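Local structure of thioesterase (Pseudomonas aeruginosa, 2O5U) at the interface of chains A and B. The protein probably hydrolyses fatty acyl-CoA thioesters, as a putative thioesterase of the 4-hydroxybenzoyl-CoA thioesterase family. Numbering follows the deposited sequence. Chains: chain A/B, Thioesterase.

The interface of chains A and B. Residues chain A 21-23, 79; chain B 19, 22, 43, 47.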
# COMPACT_ATOMS: atom_id res chain seq x y z
N THR A 21 9.53 -9.32 -2.44
CA THR A 21 8.67 -8.42 -3.20
C THR A 21 7.22 -8.98 -3.28
O THR A 21 6.99 -10.21 -3.16
CB THR A 21 9.21 -8.11 -4.59
OG1 THR A 21 9.54 -9.37 -5.19
CG2 THR A 21 10.48 -7.20 -4.46
N ARG A 22 6.25 -8.05 -3.44
CA ARG A 22 4.85 -8.40 -3.46
C ARG A 22 4.29 -7.97 -4.79
O ARG A 22 4.88 -7.11 -5.47
CB ARG A 22 4.05 -7.73 -2.34
CG ARG A 22 4.46 -8.22 -0.89
CD ARG A 22 3.79 -7.32 0.17
NE ARG A 22 4.34 -7.69 1.46
CZ ARG A 22 3.93 -7.20 2.62
NH1 ARG A 22 2.92 -6.33 2.63
NH2 ARG A 22 4.54 -7.57 3.76
N TRP A 23 3.18 -8.58 -5.17
CA TRP A 23 2.57 -8.39 -6.53
C TRP A 23 2.43 -6.91 -6.82
O TRP A 23 2.91 -6.41 -7.88
CB TRP A 23 1.19 -9.03 -6.60
CG TRP A 23 0.46 -8.57 -7.81
CD1 TRP A 23 -0.48 -7.56 -7.91
CD2 TRP A 23 0.65 -9.09 -9.15
NE1 TRP A 23 -0.88 -7.42 -9.25
CE2 TRP A 23 -0.19 -8.33 -10.02
CE3 TRP A 23 1.47 -10.09 -9.70
CZ2 TRP A 23 -0.32 -8.62 -11.38
CZ3 TRP A 23 1.38 -10.37 -11.09
CH2 TRP A 23 0.49 -9.62 -11.90
N PHE A 79 9.01 -6.89 -8.87
CA PHE A 79 8.43 -8.13 -8.37
C PHE A 79 8.44 -9.12 -9.57
O PHE A 79 8.12 -8.71 -10.71
CB PHE A 79 6.98 -7.91 -7.86
CG PHE A 79 6.18 -9.19 -7.76
CD1 PHE A 79 6.22 -9.98 -6.61
CD2 PHE A 79 5.43 -9.66 -8.84
CE1 PHE A 79 5.53 -11.15 -6.53
CE2 PHE A 79 4.72 -10.85 -8.76
CZ PHE A 79 4.79 -11.61 -7.61
N ILE B 19 6.47 -14.95 3.14
CA ILE B 19 6.38 -13.56 2.75
C ILE B 19 6.91 -12.77 3.93
O ILE B 19 6.49 -13.01 5.09
CB ILE B 19 4.95 -13.13 2.37
CG1 ILE B 19 4.53 -13.81 1.06
CG2 ILE B 19 4.84 -11.60 2.16
CD1 ILE B 19 3.04 -13.72 0.83
N ARG B 22 6.24 -6.24 6.63
CA ARG B 22 6.74 -4.86 6.50
C ARG B 22 6.22 -3.99 7.61
O ARG B 22 5.18 -4.28 8.19
CB ARG B 22 6.31 -4.27 5.12
CG ARG B 22 7.02 -5.05 3.95
CD ARG B 22 6.47 -4.53 2.53
NE ARG B 22 7.00 -5.38 1.48
CZ ARG B 22 6.80 -5.18 0.18
NH1 ARG B 22 6.10 -4.12 -0.22
NH2 ARG B 22 7.31 -6.04 -0.69
N THR B 43 0.21 -12.22 -4.04
CA THR B 43 1.66 -12.37 -4.18
C THR B 43 2.02 -13.85 -4.24
O THR B 43 2.87 -14.24 -5.05
CB THR B 43 2.31 -11.72 -2.97
OG1 THR B 43 2.14 -10.32 -3.07
CG2 THR B 43 3.82 -12.08 -2.86
N THR B 47 3.56 -15.29 -7.67
CA THR B 47 4.93 -15.81 -7.53
C THR B 47 5.01 -17.22 -8.13
O THR B 47 5.90 -17.53 -8.95
CB THR B 47 5.32 -15.84 -6.05
OG1 THR B 47 5.27 -14.48 -5.58
CG2 THR B 47 6.73 -16.46 -5.85
O HOH W 1 7.29 -8.43 1.79
O HOH W 2 7.71 -12.85 -4.26
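A:Arg22 and B:Arg22 meet through nearly identical torsions: each holds CG beside its backbone N and anti to the carbonyl carbon (chi1 -66° in both), then runs extended from CG to NE. Related by the two-fold, the two extended side chains slide past each other in opposite directions, and their guanidinium planes, 17° apart, stack. Each CD methylene lies over the centre of the partner's guanidinium face, as the 3.7 Å from A:Arg22 CZ to B:Arg22 CD shows. The stack is offset, so much of each cation rests on the partner's aliphatic stem, which would probably temper the repulsion of like charges. Water 1 bridges the pair, standing 3.1 Å from A:Arg22 NE and equally far from B:Arg22 NE. The methyl CG2 of B:Ile19 borders this stack, 4.0 Å from A:Arg22 NE.

Beside it, B:Thr43 has its hydroxyl anti to its own carbonyl carbon, which turns OG1 towards chain A. A:Trp23 N donates to B:Thr43 OG1 over 2.9 Å, nearly straight at 170° at the hydrogen; it is thus the backbone of A:Trp23, not its indole, that grips the hydroxyl. The other branch, B:Thr43 CG2, packs near A:Thr21 O and A:Arg22 CA.

One helical turn on, B:Thr47 directs OG1 at the CE1–CZ side of the A:Phe79 ring, 3.5 Å from CE1. This hydroxyl also donates to B:Thr43 O within its helix, and water 2 links it to A:Thr21 O, 3.0 Å from that carbonyl oxygen. On the A side, A:Trp23 CA sits over one face of the A:Phe79 ring, which may help to fix the ring's orientation.

In the fold, the loop leading into the 3-10 helix 23-25 of chain A lies against helix 34-53 of chain B, while the arginine pair joins equivalent loops of the two copies. The patch, with its chain-exchanged twin, belongs to a two-fold interface of the deposited four-chain assembly and may support oligomer formation, which the structure alone does not prove.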